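Long-range contacts in single-strand binding protein (Thermotoga maritima, PDB 1Z9F), which probably binds single-stranded DNA, acting as a homotetramer built from OB-fold subunits: residues N17-G23 with V87-M93; P39-F43 with V68-A74. All blocks are in the same frame, centred on the assembly; numbering follows the deposited sequence.

Contact 1: residues N17-G23 with V87-M93; sequences NKIILIG and VLVEGEM
Antiparallel pairing of strand 16-33 with strand 86-96 joins the first and fourth strands in chain order, an arrangement characteristic of the OB-fold barrel, whose sheet is closed at this seam. Both segments are extended, their axes 4.6 Å apart at closest and 138° between N-to-C directions. The register runs Ile19-Gly91, Leu21-Val89 and Gly23-Val87 as hydrogen-bonded pairs, alternating with Ile20-Glu90 and Ile22-Leu88 as non-hydrogen-bonded pairs. Each hydrogen-bonded pair is doubly bridged: Ile19 N to Gly91 O 2.8 Å and Gly91 N to Ile19 O 2.9 Å; Leu21 N to Val89 O 2.9 Å and Val89 N to Leu21 O 2.7 Å; Gly23 N to Val87 O 3.0 Å and Val87 N to Gly23 O 2.8 Å. Beyond the ladder, the side chain of Asn17 (chi1 t) imitates a peptide, OD1 accepting from Met93 N at 2.9 Å and ND2 donating to Met93 O at 2.8 Å. Ile19, Leu21, Val87 and Val89 share the inward face, where Leu21 meets Phe65. On the other face Ile22 CG1 packs on Leu88 CD1 (3.9 Å); in the conformer given here, Lys18 NZ is modelled 2.3 Å from Glu90 OE2, a salt bridge too short to be taken literally. Residues 17-22 also pair antiparallel with a strand of the second subunit, extending the sheet. The chemistry implies a seam held chiefly by backbone bonds, with an apolar interior and a mixed apolar and charged opposite face.

Contact 2: residues P39-F43 with V68-A74; sequences PVTTF and VTFGRLA
In this OB fold, two neighbouring antiparallel barrel strands meet where the second of them turns into helix 71-80. Strands 39-43 and 68-70 approach to 4.8 Å at 161°, with Thr41-Thr69 a hydrogen-bonded pair flanked by the non-hydrogen-bonded pairs Val40-Phe70 and Thr42-Val68. Backbone hydrogen bonds link Thr41 N to Thr69 O (3.2 Å) and Thr69 N to Thr41 O (2.9 Å); past the ladder, Gly71 N reaches Pro39 O (3.0 Å). Gly71, at phi 63° and psi -140°, turns the chain into the helix and brings Ala74 back over the strand. Apolar contacts gather on the face of Val40, Val68 and Phe70, where Val40 CG1 lies 3.8 Å from Val68 CG1 and makes a CH-pi contact over the Phe70 ring (chi1 m), 4.1 Å from its centroid; elsewhere Ala74 CB lies 4.0 Å from Pro39 CB. Hydroxyl bonds occupy the opposite face: Thr41 OG1 hydrogen-bonds Glu31 and lies 2.8 Å from Ala74 O, while Thr69 OG1 (chi1 p) donates to Thr41 O at 2.8 Å.

Followed from the N terminus, the chain lays down strand 16-33, which opens contact 1, and, after a short connection that is partly unmodelled, continues into strand 39-48, its neighbour in the sheet and the start of contact 2. Contact 2 closes first, a loop of 24 residues later, as strand 62-70 leads into helix 71-80. Only after the helix does strand 86-96 return to residues 17-23 and close contact 1, so the smaller loop sits wholly within the larger. The two centres lie about 14 Å apart on opposite sides of the chain's centre, yet they touch: Val87 CG2 packs 4.2 Å from Phe43 CE2. Pairings of consecutive and of distant strands thus build one closed barrel.

Contact 1: residues N17-G23 with V87-M93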
loop_
_atom_site.group_PDB
_atom_site.type_symbol
_atom_site.label_atom_id
_atom_site.label_comp_id
_atom_site.label_asym_id
_atom_site.label_seq_id
_atom_site.Cartn_x
_atom_site.Cartn_y
_atom_site.Cartn_z
ATOM N N ASN A 17 -1.792 -2.736 -9.208
ATOM C CA ASN A 17 -1.264 -2.499 -7.876
ATOM C C ASN A 17 -0.423 -1.249 -7.944
ATOM O O ASN A 17 0.616 -1.267 -8.525
ATOM C CB ASN A 17 -0.441 -3.709 -7.442
ATOM C CG ASN A 17 0.248 -3.522 -6.121
ATOM O OD1 ASN A 17 0.570 -2.408 -5.717
ATOM N ND2 ASN A 17 0.519 -4.644 -5.441
ATOM N N LYS A 18 -0.905 -0.154 -7.368
ATOM C CA LYS A 18 -0.207 1.090 -7.458
ATOM C C LYS A 18 -0.254 1.798 -6.147
ATOM O O LYS A 18 -1.344 2.000 -5.579
ATOM C CB LYS A 18 -0.919 1.924 -8.500
ATOM C CG LYS A 18 -0.232 3.165 -8.929
ATOM C CD LYS A 18 1.110 2.891 -9.183
ATOM C CE LYS A 18 1.788 3.850 -10.052
ATOM N NZ LYS A 18 3.162 3.260 -10.336
ATOM N N ILE A 19 0.913 2.205 -5.655
ATOM C CA ILE A 19 0.933 3.023 -4.450
ATOM C C ILE A 19 1.756 4.305 -4.684
ATOM O O ILE A 19 2.791 4.271 -5.285
ATOM C CB ILE A 19 1.361 2.221 -3.167
ATOM C CG1 ILE A 19 1.086 3.073 -1.918
ATOM C CG2 ILE A 19 2.816 1.795 -3.210
ATOM C CD1 ILE A 19 1.135 2.335 -0.672
ATOM N N ILE A 20 1.221 5.432 -4.223
ATOM C CA ILE A 20 1.869 6.725 -4.296
ATOM C C ILE A 20 1.832 7.325 -2.907
ATOM O O ILE A 20 0.760 7.513 -2.333
ATOM C CB ILE A 20 1.158 7.666 -5.252
ATOM C CG1 ILE A 20 1.058 7.007 -6.623
ATOM C CG2 ILE A 20 1.860 9.016 -5.279
ATOM C CD1 ILE A 20 0.167 7.721 -7.583
ATOM N N LEU A 21 3.020 7.619 -2.391
ATOM C CA LEU A 21 3.204 8.102 -1.020
ATOM C C LEU A 21 4.055 9.336 -1.122
ATOM O O LEU A 21 4.891 9.416 -2.012
ATOM C CB LEU A 21 3.943 7.060 -0.172
ATOM C CG LEU A 21 3.272 5.683 -0.114
ATOM C CD1 LEU A 21 4.182 4.658 0.428
ATOM C CD2 LEU A 21 1.979 5.745 0.674
ATOM N N ILE A 22 3.788 10.319 -0.269
ATOM C CA ILE A 22 4.692 11.447 -0.048
ATOM C C ILE A 22 4.982 11.521 1.455
ATOM O O ILE A 22 4.065 11.721 2.256
ATOM C CB ILE A 22 4.115 12.776 -0.523
ATOM C CG1 ILE A 22 3.984 12.785 -2.040
ATOM C CG2 ILE A 22 5.017 13.916 -0.106
ATOM C CD1 ILE A 22 3.299 14.009 -2.584
ATOM N N GLY A 23 6.251 11.330 1.824
ATOM C CA GLY A 23 6.656 11.359 3.214
ATOM C C GLY A 23 8.113 11.709 3.398
ATOM O O GLY A 23 8.865 11.812 2.433
ATOM N N VAL A 87 10.115 12.954 0.201
ATOM C CA VAL A 87 10.095 12.332 -1.123
ATOM C C VAL A 87 8.701 11.857 -1.565
ATOM O O VAL A 87 7.833 11.537 -0.747
ATOM C CB VAL A 87 11.110 11.171 -1.227
ATOM C CG1 VAL A 87 12.532 11.709 -1.094
ATOM C CG2 VAL A 87 10.849 10.083 -0.184
ATOM N N LEU A 88 8.496 11.863 -2.877
ATOM C CA LEU A 88 7.386 11.177 -3.485
ATOM C C LEU A 88 7.888 9.796 -3.791
ATOM O O LEU A 88 8.999 9.638 -4.286
ATOM C CB LEU A 88 6.950 11.855 -4.784
ATOM C CG LEU A 88 5.730 11.161 -5.405
ATOM C CD1 LEU A 88 4.760 12.193 -5.855
ATOM C CD2 LEU A 88 6.058 10.167 -6.539
ATOM N N VAL A 89 7.090 8.789 -3.482
ATOM C CA VAL A 89 7.394 7.439 -3.889
ATOM C C VAL A 89 6.229 6.857 -4.667
ATOM O O VAL A 89 5.104 6.840 -4.203
ATOM C CB VAL A 89 7.750 6.551 -2.676
ATOM C CG1 VAL A 89 7.764 5.080 -3.059
ATOM C CG2 VAL A 89 9.116 6.972 -2.102
ATOM N N GLU A 90 6.532 6.367 -5.853
ATOM C CA GLU A 90 5.582 5.651 -6.649
ATOM C C GLU A 90 6.048 4.216 -6.821
ATOM O O GLU A 90 7.188 3.955 -7.171
ATOM C CB GLU A 90 5.469 6.299 -8.010
ATOM C CG GLU A 90 4.282 5.807 -8.722
ATOM C CD GLU A 90 4.272 6.203 -10.094
ATOM O OE1 GLU A 90 4.721 7.325 -10.365
ATOM O OE2 GLU A 90 3.800 5.416 -10.928
ATOM N N GLY A 91 5.169 3.265 -6.579
ATOM C CA GLY A 91 5.526 1.911 -6.881
ATOM C C GLY A 91 4.433 0.928 -6.594
ATOM O O GLY A 91 3.260 1.225 -6.790
ATOM N N GLU A 92 4.838 -0.267 -6.146
ATOM C CA GLU A 92 3.883 -1.315 -5.863
ATOM C C GLU A 92 3.912 -1.702 -4.432
ATOM O O GLU A 92 4.942 -1.647 -3.781
ATOM C CB GLU A 92 4.133 -2.508 -6.742
ATOM C CG GLU A 92 3.623 -2.314 -8.115
ATOM C CD GLU A 92 3.913 -3.502 -8.991
ATOM O OE1 GLU A 92 4.569 -4.434 -8.467
ATOM O OE2 GLU A 92 3.513 -3.495 -10.194
ATOM N N MET A 93 2.752 -2.053 -3.914
ATOM C CA MET A 93 2.674 -2.475 -2.528
ATOM C C MET A 93 2.831 -3.984 -2.549
ATOM O O MET A 93 1.955 -4.707 -3.021
ATOM C CB MET A 93 1.363 -2.012 -1.896
ATOM C CG MET A 93 1.274 -2.220 -0.366
ATOM S SD MET A 93 2.587 -1.413 0.581
ATOM C CE MET A 93 3.535 -2.763 1.106
#

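Contact 2: residues P39-F43 with V68-A74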
loop_
_atom_site.group_PDB
_atom_site.type_symbol
_atom_site.label_atom_id
_atom_site.label_comp_id
_atom_site.label_asym_id
_atom_site.label_seq_id
_atom_site.Cartn_x
_atom_site.Cartn_y
_atom_site.Cartn_z
ATOM N N PRO A 39 22.301 -3.268 -7.359
ATOM C CA PRO A 39 22.175 -2.368 -6.218
ATOM C C PRO A 39 20.756 -2.292 -5.652
ATOM O O PRO A 39 19.792 -2.098 -6.393
ATOM C CB PRO A 39 22.632 -1.011 -6.783
ATOM C CG PRO A 39 23.186 -1.311 -8.170
ATOM C CD PRO A 39 22.425 -2.507 -8.611
ATOM N N VAL A 40 20.642 -2.462 -4.339
ATOM C CA VAL A 40 19.368 -2.355 -3.640
ATOM C C VAL A 40 19.542 -1.391 -2.490
ATOM O O VAL A 40 20.457 -1.521 -1.688
ATOM C CB VAL A 40 18.896 -3.711 -3.078
ATOM C CG1 VAL A 40 17.429 -3.688 -2.792
ATOM C CG2 VAL A 40 19.219 -4.817 -4.051
ATOM N N THR A 41 18.658 -0.415 -2.431
ATOM C CA THR A 41 18.657 0.575 -1.388
ATOM C C THR A 41 17.250 0.570 -0.782
ATOM O O THR A 41 16.255 0.532 -1.487
ATOM C CB THR A 41 19.050 1.952 -1.942
ATOM O OG1 THR A 41 20.330 1.853 -2.589
ATOM C CG2 THR A 41 19.125 2.981 -0.839
ATOM N N THR A 42 17.199 0.520 0.540
ATOM C CA THR A 42 15.968 0.536 1.250
ATOM C C THR A 42 15.980 1.749 2.151
ATOM O O THR A 42 17.043 2.260 2.519
ATOM C CB THR A 42 15.743 -0.748 2.074
ATOM O OG1 THR A 42 16.734 -0.861 3.111
ATOM C CG2 THR A 42 15.781 -1.970 1.168
ATOM N N PHE A 43 14.774 2.226 2.445
ATOM C CA PHE A 43 14.550 3.282 3.410
ATOM C C PHE A 43 13.071 3.294 3.752
ATOM O O PHE A 43 12.252 2.777 3.013
ATOM C CB PHE A 43 15.007 4.648 2.885
ATOM C CG PHE A 43 14.393 5.048 1.585
ATOM C CD1 PHE A 43 14.927 4.606 0.387
ATOM C CD2 PHE A 43 13.312 5.916 1.552
ATOM C CE1 PHE A 43 14.380 4.999 -0.836
ATOM C CE2 PHE A 43 12.744 6.318 0.332
ATOM C CZ PHE A 43 13.284 5.855 -0.864
ATOM N N VAL A 68 11.729 -0.009 -1.064
ATOM C CA VAL A 68 12.796 -0.720 -1.746
ATOM C C VAL A 68 13.013 -0.133 -3.145
ATOM O O VAL A 68 12.055 0.088 -3.869
ATOM C CB VAL A 68 12.474 -2.228 -1.906
ATOM C CG1 VAL A 68 13.748 -3.019 -2.191
ATOM C CG2 VAL A 68 11.825 -2.758 -0.668
ATOM N N THR A 69 14.277 0.086 -3.512
ATOM C CA THR A 69 14.683 0.525 -4.845
ATOM C C THR A 69 15.753 -0.426 -5.424
ATOM O O THR A 69 16.518 -1.027 -4.684
ATOM C CB THR A 69 15.263 1.941 -4.787
ATOM O OG1 THR A 69 16.321 1.971 -3.834
ATOM C CG2 THR A 69 14.211 2.933 -4.357
ATOM N N PHE A 70 15.780 -0.554 -6.751
ATOM C CA PHE A 70 16.710 -1.440 -7.465
ATOM C C PHE A 70 17.395 -0.696 -8.606
ATOM O O PHE A 70 16.841 0.261 -9.148
ATOM C CB PHE A 70 15.963 -2.648 -8.025
ATOM C CG PHE A 70 15.417 -3.547 -6.968
ATOM C CD1 PHE A 70 14.189 -3.297 -6.390
ATOM C CD2 PHE A 70 16.149 -4.647 -6.528
ATOM C CE1 PHE A 70 13.691 -4.125 -5.399
ATOM C CE2 PHE A 70 15.646 -5.483 -5.535
ATOM C CZ PHE A 70 14.410 -5.215 -4.968
ATOM N N GLY A 71 18.599 -1.132 -8.966
ATOM C CA GLY A 71 19.327 -0.559 -10.104
ATOM C C GLY A 71 19.663 0.908 -9.906
ATOM O O GLY A 71 20.004 1.325 -8.800
ATOM N N ARG A 72 19.546 1.695 -10.974
ATOM C CA ARG A 72 19.915 3.120 -10.946
ATOM C C ARG A 72 19.149 3.923 -9.897
ATOM O O ARG A 72 19.654 4.915 -9.369
ATOM C CB ARG A 72 19.698 3.759 -12.319
ATOM N N LEU A 73 17.925 3.496 -9.610
ATOM C CA LEU A 73 17.097 4.135 -8.595
ATOM C C LEU A 73 17.629 3.870 -7.189
ATOM O O LEU A 73 17.666 4.781 -6.359
ATOM C CB LEU A 73 15.667 3.632 -8.714
ATOM C CG LEU A 73 14.600 4.496 -8.058
ATOM C CD1 LEU A 73 14.590 5.885 -8.667
ATOM C CD2 LEU A 73 13.274 3.811 -8.225
ATOM N N ALA A 74 18.021 2.617 -6.927
ATOM C CA ALA A 74 18.809 2.267 -5.729
ATOM C C ALA A 74 20.044 3.137 -5.660
ATOM O O ALA A 74 20.323 3.727 -4.625
ATOM C CB ALA A 74 19.208 0.798 -5.735
#